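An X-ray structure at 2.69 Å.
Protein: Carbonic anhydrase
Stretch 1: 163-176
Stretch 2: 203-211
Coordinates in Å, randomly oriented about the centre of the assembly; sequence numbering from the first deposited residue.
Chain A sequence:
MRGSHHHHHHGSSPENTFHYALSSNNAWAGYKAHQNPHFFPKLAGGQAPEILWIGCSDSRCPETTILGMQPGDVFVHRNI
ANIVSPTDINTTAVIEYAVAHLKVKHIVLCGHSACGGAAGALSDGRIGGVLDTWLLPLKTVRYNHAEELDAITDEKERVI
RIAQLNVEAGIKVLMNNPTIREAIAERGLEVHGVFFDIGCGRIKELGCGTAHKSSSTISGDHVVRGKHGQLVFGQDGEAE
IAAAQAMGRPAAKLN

Stretch 1, residues 163-176: AQLNVEAGIKVLMN
Stretch 2, residues 203-211: IKELGCGTA

The helix enters from before A163 and runs through at least L174, with i to i+4 hydrogen bonds of 2.9 to 3.0 Å from V167 N to A163 O through M175 N to I171 O. N176 N makes a 3.0 Å bond to V173 O and a weak one, also 3.0 Å, to K172 O. A strand that begins earlier runs through I203, K204 and E205 toward L206, whose phi/psi is -91/-11. The chain turns a corner at G207, and 208-209 are extended again. The helix and first-strand axes approach to 10.3 Å, with 58° between their N-to-C directions. The register runs forward in both stretches: Q164 CA lies 7.7 Å from L206 CA, E168 CA 6.4 Å from C208 CA, and I171 CA 6.2 Å from G209 CA.

No direct hydrogen bond joins the stretches. Packing and one water hold them, with 411 Å² buried in total.

Q164, V167, I171 and M175 point toward the second stretch and form a stripe along the helix. L206 answers at one end. It points toward the helix with chi1 m and chi2 t, which extends the leucine and brings L206 CD1 to 3.7 Å from V167 CG1. V167 is t. L206 CD1 also lies 4.0 Å from Q164 O, and L206 CD2 is 4.2 Å from Q164 NE2. Q164 (m, t, chi3 -30°) therefore lays its side chain beside the leucine. K204 starts sideways. Its chi1 is p and the rest of the chain is t, so its end comes nearer and K204 NZ is 3.7 Å from Q164 NE2, a contact without a hydrogen bond.

G207 has phi/psi 86/24, and the positive phi favours glycine. C208 (-126/136) points toward the helix. Its p rotamer places C208 SG 3.8 Å from I171 CG1 and 3.9 Å from E168 CG. The sulfur thus meets aliphatic carbon on both residues. I171 is m, m, and I171 CG2 sits 3.8 Å from G209 CA. G209 has phi/psi 146/-154, where a CB would jam against the preceding carbonyl O; glycine suits this backbone.

M175 is m at all three chi angles. The folded chain carries M175 CE to 3.6 Å from G209 O and 3.9 Å from T210 CA. A flexible thioether suits this edge, where it lies along backbone. T210 (-67/-35, chi1 t) points sideways.

E168 also starts sideways (m, t, chi3 4°). Its CG packs on the cysteine while its carboxylate binds water 1. Water 1 donates to E168 OE2 at 3.1 Å and to L206 O at 2.8 Å, bridging the helix to the backbone just before the corner.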

# COMPACT_ATOMS: atom_id res chain seq x y z
N ALA A 163 15.61 -12.47 12.29
CA ALA A 163 14.29 -12.10 12.81
C ALA A 163 14.37 -11.05 13.92
O ALA A 163 13.53 -10.13 14.00
CB ALA A 163 13.57 -13.33 13.30
N GLN A 164 15.42 -11.15 14.74
CA GLN A 164 15.65 -10.17 15.81
C GLN A 164 16.08 -8.81 15.26
O GLN A 164 15.66 -7.75 15.77
CB GLN A 164 16.71 -10.68 16.78
CG GLN A 164 16.36 -12.00 17.44
CD GLN A 164 17.47 -12.51 18.32
OE1 GLN A 164 18.65 -12.25 18.06
NE2 GLN A 164 17.12 -13.22 19.37
N LEU A 165 16.92 -8.83 14.23
CA LEU A 165 17.35 -7.59 13.59
C LEU A 165 16.13 -6.93 12.96
O LEU A 165 16.01 -5.70 12.93
CB LEU A 165 18.43 -7.84 12.54
CG LEU A 165 19.78 -8.35 13.03
CD1 LEU A 165 20.64 -8.75 11.85
CD2 LEU A 165 20.48 -7.30 13.88
N ASN A 166 15.22 -7.77 12.47
CA ASN A 166 13.98 -7.28 11.90
C ASN A 166 13.11 -6.59 12.95
O ASN A 166 12.52 -5.52 12.69
CB ASN A 166 13.20 -8.42 11.25
CG ASN A 166 11.92 -7.96 10.60
OD1 ASN A 166 11.94 -7.12 9.69
ND2 ASN A 166 10.80 -8.50 11.06
N VAL A 167 13.06 -7.16 14.15
CA VAL A 167 12.34 -6.50 15.24
C VAL A 167 12.96 -5.15 15.55
O VAL A 167 12.25 -4.16 15.75
CB VAL A 167 12.34 -7.35 16.52
CG1 VAL A 167 11.69 -6.57 17.67
CG2 VAL A 167 11.61 -8.64 16.29
N GLU A 168 14.29 -5.10 15.60
CA GLU A 168 14.98 -3.85 15.91
C GLU A 168 14.67 -2.75 14.88
O GLU A 168 14.40 -1.58 15.24
CB GLU A 168 16.49 -4.11 16.00
CG GLU A 168 16.91 -4.80 17.31
CD GLU A 168 18.33 -5.34 17.28
OE1 GLU A 168 19.04 -5.12 16.27
OE2 GLU A 168 18.75 -5.98 18.27
N ALA A 169 14.68 -3.14 13.61
CA ALA A 169 14.40 -2.18 12.54
C ALA A 169 12.97 -1.68 12.64
O ALA A 169 12.69 -0.46 12.50
CB ALA A 169 14.66 -2.82 11.17
N GLY A 170 12.05 -2.60 12.91
CA GLY A 170 10.65 -2.25 13.00
C GLY A 170 10.42 -1.30 14.16
O GLY A 170 9.60 -0.37 14.07
N ILE A 171 11.15 -1.51 15.25
CA ILE A 171 11.08 -0.61 16.39
C ILE A 171 11.52 0.79 15.97
O ILE A 171 10.82 1.76 16.26
CB ILE A 171 11.96 -1.09 17.56
CG1 ILE A 171 11.33 -2.32 18.23
CG2 ILE A 171 12.11 0.01 18.60
CD1 ILE A 171 10.02 -2.03 18.92
N LYS A 172 12.64 0.90 15.25
CA LYS A 172 13.09 2.22 14.77
C LYS A 172 11.99 2.94 13.96
O LYS A 172 11.70 4.13 14.19
CB LYS A 172 14.35 2.07 13.92
CG LYS A 172 15.57 1.63 14.73
CD LYS A 172 16.77 1.38 13.84
CE LYS A 172 17.89 0.71 14.62
NZ LYS A 172 19.03 0.34 13.74
N VAL A 173 11.35 2.19 13.06
CA VAL A 173 10.25 2.75 12.27
C VAL A 173 9.08 3.22 13.15
O VAL A 173 8.56 4.33 12.96
CB VAL A 173 9.72 1.74 11.24
CG1 VAL A 173 8.50 2.30 10.51
CG2 VAL A 173 10.82 1.37 10.25
N LEU A 174 8.68 2.39 14.11
CA LEU A 174 7.62 2.75 15.06
C LEU A 174 7.96 4.02 15.85
O LEU A 174 7.09 4.85 16.15
CB LEU A 174 7.36 1.60 16.03
CG LEU A 174 6.75 0.31 15.49
CD1 LEU A 174 6.72 -0.78 16.55
CD2 LEU A 174 5.35 0.57 14.98
N MET A 175 9.24 4.15 16.20
CA MET A 175 9.72 5.27 17.00
C MET A 175 9.81 6.52 16.15
O MET A 175 9.90 7.63 16.68
CB MET A 175 11.08 4.95 17.61
CG MET A 175 11.09 3.76 18.57
SD MET A 175 10.40 4.11 20.19
CE MET A 175 11.75 5.02 20.95
N ASN A 176 9.77 6.36 14.83
CA ASN A 176 9.72 7.54 13.96
C ASN A 176 8.31 7.87 13.46
O ASN A 176 8.09 8.91 12.84
CB ASN A 176 10.66 7.34 12.77
CG ASN A 176 12.11 7.39 13.19
OD1 ASN A 176 12.46 8.04 14.18
ND2 ASN A 176 12.97 6.67 12.45
N ILE A 203 8.90 -15.43 26.09
CA ILE A 203 9.10 -14.15 25.42
C ILE A 203 10.14 -13.34 26.18
O ILE A 203 10.07 -13.22 27.40
CB ILE A 203 7.80 -13.33 25.33
CG1 ILE A 203 6.82 -13.96 24.34
CG2 ILE A 203 8.10 -11.91 24.90
CD1 ILE A 203 5.39 -13.50 24.54
N LYS A 204 11.13 -12.83 25.46
CA LYS A 204 12.18 -12.02 26.07
C LYS A 204 12.20 -10.63 25.47
O LYS A 204 11.71 -10.42 24.35
CB LYS A 204 13.54 -12.69 25.89
CG LYS A 204 13.92 -12.97 24.44
CD LYS A 204 15.36 -13.43 24.31
CE LYS A 204 15.64 -13.98 22.92
NZ LYS A 204 16.99 -14.61 22.81
N GLU A 205 12.75 -9.67 26.20
CA GLU A 205 12.93 -8.32 25.67
C GLU A 205 14.22 -8.25 24.87
O GLU A 205 15.22 -8.84 25.26
CB GLU A 205 12.94 -7.29 26.79
CG GLU A 205 11.68 -7.26 27.61
CD GLU A 205 11.75 -6.25 28.73
OE1 GLU A 205 12.18 -5.10 28.47
OE2 GLU A 205 11.36 -6.59 29.87
N LEU A 206 14.21 -7.53 23.75
CA LEU A 206 15.42 -7.40 22.95
C LEU A 206 16.25 -6.18 23.34
O LEU A 206 17.39 -6.04 22.92
CB LEU A 206 15.08 -7.33 21.47
CG LEU A 206 14.58 -8.67 20.91
CD1 LEU A 206 14.19 -8.55 19.45
CD2 LEU A 206 15.64 -9.75 21.11
N GLY A 207 15.67 -5.31 24.16
CA GLY A 207 16.37 -4.14 24.67
C GLY A 207 16.30 -2.97 23.72
O GLY A 207 17.16 -2.09 23.74
N CYS A 208 15.27 -2.96 22.88
CA CYS A 208 15.06 -1.87 21.95
C CYS A 208 13.65 -1.33 22.12
O CYS A 208 12.69 -2.10 22.26
CB CYS A 208 15.29 -2.32 20.50
SG CYS A 208 14.33 -3.77 20.01
N GLY A 209 13.53 -0.01 22.13
CA GLY A 209 12.24 0.61 22.33
C GLY A 209 12.35 1.91 23.09
O GLY A 209 13.39 2.56 23.09
N THR A 210 11.26 2.26 23.76
CA THR A 210 11.17 3.53 24.48
C THR A 210 12.11 3.63 25.69
O THR A 210 12.63 4.71 25.98
CB THR A 210 9.70 3.80 24.88
OG1 THR A 210 9.51 5.21 25.10
CG2 THR A 210 9.29 3.02 26.12
N ALA A 211 12.34 2.52 26.39
CA ALA A 211 13.19 2.53 27.59
C ALA A 211 13.44 1.11 28.09
O ALA A 211 13.41 0.85 29.29
CB ALA A 211 12.55 3.37 28.70
O HOH W 1 18.20 -4.35 20.81